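Long-range contact in angiopoietin-related protein 4 (Homo sapiens, PDB 6U1U), which inactivates lipoprotein lipase, thereby regulating triglyceride clearance from the blood, and inhibits endothelial cell proliferation and migration, its C-terminal fibrinogen-like domain being the part described here: residues A[4-15]-A[30-41]. Numbering follows the deposited sequence.
Sequences CQELFQVGERQS and VNCKMTSDGGWT
The side-chain carbonyl of Q5 accepts the backbone N-H of G39, OE1 to N 2.8 Å, in a nearly straight bond (171° at the hydrogen) that arrives almost in line with the C=O. The amide is steadied from its other end, where NE2 donates to Q9 OE1 one helical turn on. At the far end of 4-15, S15 OG takes the N-H of M34 (3.1 Å from OG to N), and a water joins the same hydroxyl to M34 O. A covalent link adds to these two bonds: the C4–C32 disulfide, SG to SG 2.1 Å, fastens the first turn of helix 4-9 to strand 30-35; L7 CD1 and V30 CG2 pack against its sulfurs.

F8 lays one ring face over the hairpin backbone: with CG anti to the backbone N (chi1 172°), the ring places its centroid 3.5 Å from G38 CA, a CH-pi contact only 6° off the normal. Cut back to alanine, F8 would lose its ring, which is likely to strip G38 CA of its aromatic cover and open a gap beside T35 O. M34, bent at chi2, lays its methyl against the helix, CE 3.7 Å from L7 CB, while CG lies against Q14 O, 3.4 Å away. A CB on G39 would strike C4 O, and its absence lets the helix sit close on strand 38-41, with axes 6.1 Å apart; one on G38 would collide with Q5 OE1.

The disulfide, reinforced by the bonds from Q5 and S15, thus ties both ends of 4-15 to the 30-41 hairpin of this fibrinogen-like domain, while F8 and M34 pack between.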
loop_
_atom_site.group_PDB
_atom_site.type_symbol
_atom_site.label_atom_id
_atom_site.label_comp_id
_atom_site.label_asym_id
_atom_site.label_seq_id
_atom_site.Cartn_x
_atom_site.Cartn_y
_atom_site.Cartn_z
ATOM N N CYS A 4 13.526 -9.476 2.076
ATOM C CA CYS A 4 14.633 -8.603 1.693
ATOM C C CYS A 4 15.566 -8.302 2.869
ATOM O O CYS A 4 16.763 -8.083 2.657
ATOM C CB CYS A 4 14.088 -7.298 1.094
ATOM S SG CYS A 4 13.210 -7.585 -0.494
ATOM N N GLN A 5 15.050 -8.268 4.101
ATOM C CA GLN A 5 15.944 -8.012 5.237
ATOM C C GLN A 5 16.880 -9.196 5.458
ATOM O O GLN A 5 18.065 -9.012 5.775
ATOM C CB GLN A 5 15.120 -7.680 6.499
ATOM C CG GLN A 5 15.927 -7.651 7.821
ATOM C CD GLN A 5 17.036 -6.619 7.811
ATOM O OE1 GLN A 5 17.009 -5.687 7.019
ATOM N NE2 GLN A 5 18.017 -6.766 8.724
ATOM N N GLU A 6 16.392 -10.420 5.250
ATOM C CA GLU A 6 17.297 -11.562 5.301
ATOM C C GLU A 6 18.371 -11.451 4.231
ATOM O O GLU A 6 19.537 -11.785 4.471
ATOM C CB GLU A 6 16.530 -12.865 5.132
ATOM C CG GLU A 6 17.238 -14.089 5.657
ATOM C CD GLU A 6 16.241 -15.187 6.041
ATOM O OE1 GLU A 6 15.252 -14.885 6.744
ATOM O OE2 GLU A 6 16.446 -16.343 5.637
ATOM N N LEU A 7 17.983 -11.028 3.022
ATOM C CA LEU A 7 18.978 -10.859 1.960
ATOM C C LEU A 7 20.012 -9.812 2.357
ATOM O O LEU A 7 21.211 -9.981 2.105
ATOM C CB LEU A 7 18.298 -10.438 0.670
ATOM C CG LEU A 7 17.758 -11.599 -0.145
ATOM C CD1 LEU A 7 16.812 -11.071 -1.250
ATOM C CD2 LEU A 7 18.940 -12.343 -0.753
ATOM N N PHE A 8 19.554 -8.725 2.959
ATOM C CA PHE A 8 20.463 -7.704 3.481
ATOM C C PHE A 8 21.405 -8.309 4.515
ATOM O O PHE A 8 22.620 -8.071 4.486
ATOM C CB PHE A 8 19.624 -6.567 4.087
ATOM C CG PHE A 8 20.426 -5.518 4.828
ATOM C CD1 PHE A 8 20.991 -4.458 4.150
ATOM C CD2 PHE A 8 20.552 -5.580 6.195
ATOM C CE1 PHE A 8 21.732 -3.485 4.847
ATOM C CE2 PHE A 8 21.285 -4.610 6.887
ATOM C CZ PHE A 8 21.852 -3.569 6.209
ATOM N N GLN A 9 20.868 -9.127 5.421
ATOM C CA GLN A 9 21.684 -9.681 6.500
ATOM C C GLN A 9 22.758 -10.642 5.997
ATOM O O GLN A 9 23.812 -10.769 6.633
ATOM C CB GLN A 9 20.796 -10.378 7.530
ATOM C CG GLN A 9 19.901 -9.470 8.293
ATOM C CD GLN A 9 18.875 -10.266 9.099
ATOM O OE1 GLN A 9 18.166 -9.720 9.943
ATOM N NE2 GLN A 9 18.796 -11.573 8.830
ATOM N N VAL A 10 22.532 -11.326 4.871
ATOM C CA VAL A 10 23.570 -12.164 4.297
ATOM C C VAL A 10 24.527 -11.373 3.414
ATOM O O VAL A 10 25.476 -11.962 2.896
ATOM C CB VAL A 10 22.989 -13.368 3.526
ATOM C CG1 VAL A 10 22.184 -14.270 4.491
ATOM C CG2 VAL A 10 22.109 -12.935 2.369
ATOM N N GLY A 11 24.306 -10.071 3.223
ATOM C CA GLY A 11 25.280 -9.222 2.549
ATOM C C GLY A 11 24.878 -8.642 1.217
ATOM O O GLY A 11 25.744 -8.079 0.521
ATOM N N GLU A 12 23.612 -8.779 0.799
ATOM C CA GLU A 12 23.219 -8.279 -0.513
ATOM C C GLU A 12 23.091 -6.760 -0.416
ATOM O O GLU A 12 22.412 -6.258 0.482
ATOM C CB GLU A 12 21.878 -8.900 -0.949
ATOM C CG GLU A 12 21.415 -8.299 -2.261
ATOM C CD GLU A 12 22.450 -8.538 -3.357
ATOM O OE1 GLU A 12 22.893 -7.555 -4.024
ATOM O OE2 GLU A 12 22.820 -9.737 -3.531
ATOM N N ARG A 13 23.769 -6.033 -1.316
ATOM C CA ARG A 13 23.802 -4.578 -1.296
ATOM C C ARG A 13 22.939 -3.945 -2.359
ATOM O O ARG A 13 22.667 -2.744 -2.268
ATOM C CB ARG A 13 25.241 -4.081 -1.588
ATOM C CG ARG A 13 26.242 -4.438 -0.471
ATOM C CD ARG A 13 27.651 -4.052 -1.017
ATOM N NE ARG A 13 28.690 -4.360 -0.032
ATOM C CZ ARG A 13 29.088 -3.507 0.914
ATOM N NH1 ARG A 13 28.517 -2.314 1.013
ATOM N NH2 ARG A 13 30.022 -3.889 1.788
ATOM N N GLN A 14 22.567 -4.685 -3.394
ATOM C CA GLN A 14 21.970 -4.068 -4.572
ATOM C C GLN A 14 20.439 -4.070 -4.454
ATOM O O GLN A 14 19.838 -5.037 -3.968
ATOM C CB GLN A 14 22.383 -4.795 -5.868
ATOM C CG GLN A 14 21.852 -4.099 -7.155
ATOM C CD GLN A 14 21.711 -5.044 -8.386
ATOM O OE1 GLN A 14 22.707 -5.593 -8.845
ATOM N NE2 GLN A 14 20.461 -5.233 -8.910
ATOM N N SER A 15 19.842 -2.948 -4.835
ATOM C CA SER A 15 18.396 -2.857 -5.016
ATOM C C SER A 15 18.020 -3.431 -6.383
ATOM O O SER A 15 18.639 -3.120 -7.411
ATOM C CB SER A 15 17.939 -1.391 -4.909
ATOM O OG SER A 15 18.262 -0.853 -3.622
ATOM N N VAL A 30 10.876 -10.675 -5.684
ATOM C CA VAL A 30 10.428 -9.415 -5.098
ATOM C C VAL A 30 11.412 -8.311 -5.467
ATOM O O VAL A 30 12.551 -8.566 -5.869
ATOM C CB VAL A 30 10.290 -9.465 -3.558
ATOM C CG1 VAL A 30 9.116 -10.332 -3.173
ATOM C CG2 VAL A 30 11.612 -9.946 -2.855
ATOM N N ASN A 31 10.949 -7.069 -5.319
ATOM C CA ASN A 31 11.799 -5.895 -5.508
ATOM C C ASN A 31 12.337 -5.500 -4.145
ATOM O O ASN A 31 11.557 -5.100 -3.286
ATOM C CB ASN A 31 10.988 -4.722 -6.062
ATOM C CG ASN A 31 10.417 -5.001 -7.435
ATOM O OD1 ASN A 31 9.429 -5.772 -7.582
ATOM N ND2 ASN A 31 10.992 -4.351 -8.446
ATOM N N CYS A 32 13.657 -5.545 -3.960
ATOM C CA CYS A 32 14.262 -5.194 -2.675
ATOM C C CYS A 32 14.915 -3.837 -2.795
ATOM O O CYS A 32 15.496 -3.508 -3.829
ATOM C CB CYS A 32 15.359 -6.172 -2.235
ATOM S SG CYS A 32 14.776 -7.839 -1.892
ATOM N N LYS A 33 14.817 -3.050 -1.727
ATOM C CA LYS A 33 15.529 -1.787 -1.635
ATOM C C LYS A 33 16.460 -1.930 -0.448
ATOM O O LYS A 33 16.002 -2.145 0.683
ATOM C CB LYS A 33 14.570 -0.598 -1.459
ATOM C CG LYS A 33 15.320 0.740 -1.422
ATOM C CD LYS A 33 14.411 1.925 -1.161
ATOM C CE LYS A 33 15.257 3.225 -1.186
ATOM N NZ LYS A 33 14.453 4.453 -0.976
ATOM N N MET A 34 17.778 -1.852 -0.696
ATOM C CA MET A 34 18.766 -2.021 0.366
ATOM C C MET A 34 19.226 -0.628 0.824
ATOM O O MET A 34 19.671 0.174 0.009
ATOM C CB MET A 34 19.956 -2.847 -0.116
ATOM C CG MET A 34 19.542 -4.278 -0.630
ATOM S SD MET A 34 18.380 -5.133 0.446
ATOM C CE MET A 34 18.596 -6.839 -0.137
ATOM N N THR A 35 19.042 -0.341 2.105
ATOM C CA THR A 35 19.252 0.988 2.674
ATOM C C THR A 35 20.159 0.853 3.891
ATOM O O THR A 35 20.403 -0.246 4.397
ATOM C CB THR A 35 17.901 1.612 3.111
ATOM O OG1 THR A 35 17.511 0.973 4.311
ATOM C CG2 THR A 35 16.828 1.405 2.014
ATOM N N SER A 36 20.583 1.985 4.451
ATOM C CA SER A 36 21.394 1.880 5.661
ATOM C C SER A 36 20.621 1.303 6.838
ATOM O O SER A 36 21.239 0.833 7.802
ATOM C CB SER A 36 21.933 3.254 6.066
ATOM O OG SER A 36 20.861 4.168 6.107
ATOM N N ASP A 37 19.282 1.336 6.802
ATOM C CA ASP A 37 18.491 0.731 7.867
ATOM C C ASP A 37 17.920 -0.629 7.466
ATOM O O ASP A 37 16.842 -1.016 7.942
ATOM C CB ASP A 37 17.366 1.676 8.290
ATOM C CG ASP A 37 16.528 2.101 7.123
ATOM O OD1 ASP A 37 17.016 2.938 6.341
ATOM O OD2 ASP A 37 15.417 1.557 6.955
ATOM N N GLY A 38 18.624 -1.362 6.602
ATOM C CA GLY A 38 18.290 -2.737 6.284
ATOM C C GLY A 38 17.564 -2.876 4.954
ATOM O O GLY A 38 17.513 -1.962 4.123
ATOM N N GLY A 39 17.001 -4.063 4.767
ATOM C CA GLY A 39 16.357 -4.430 3.502
ATOM C C GLY A 39 14.864 -4.187 3.604
ATOM O O GLY A 39 14.236 -4.569 4.592
ATOM N N TRP A 40 14.299 -3.574 2.559
ATOM C CA TRP A 40 12.872 -3.274 2.472
ATOM C C TRP A 40 12.275 -3.948 1.248
ATOM O O TRP A 40 12.885 -3.950 0.179
ATOM C CB TRP A 40 12.636 -1.771 2.313
ATOM C CG TRP A 40 13.048 -1.010 3.497
ATOM C CD1 TRP A 40 14.352 -0.611 3.820
ATOM C CD2 TRP A 40 12.201 -0.489 4.533
ATOM N NE1 TRP A 40 14.337 0.113 5.008
ATOM C CE2 TRP A 40 13.042 0.203 5.458
ATOM C CE3 TRP A 40 10.818 -0.521 4.767
ATOM C CZ2 TRP A 40 12.544 0.843 6.597
ATOM C CZ3 TRP A 40 10.326 0.127 5.939
ATOM C CH2 TRP A 40 11.197 0.813 6.808
ATOM N N THR A 41 11.088 -4.533 1.392
ATOM C CA THR A 41 10.403 -5.095 0.223
ATOM C C THR A 41 9.479 -4.048 -0.370
ATOM O O THR A 41 8.653 -3.494 0.351
ATOM C CB THR A 41 9.567 -6.293 0.632
ATOM O OG1 THR A 41 10.436 -7.250 1.260
ATOM C CG2 THR A 41 8.861 -6.890 -0.636
HETATM O O HOH W 1 20.538 0.096 -2.727
#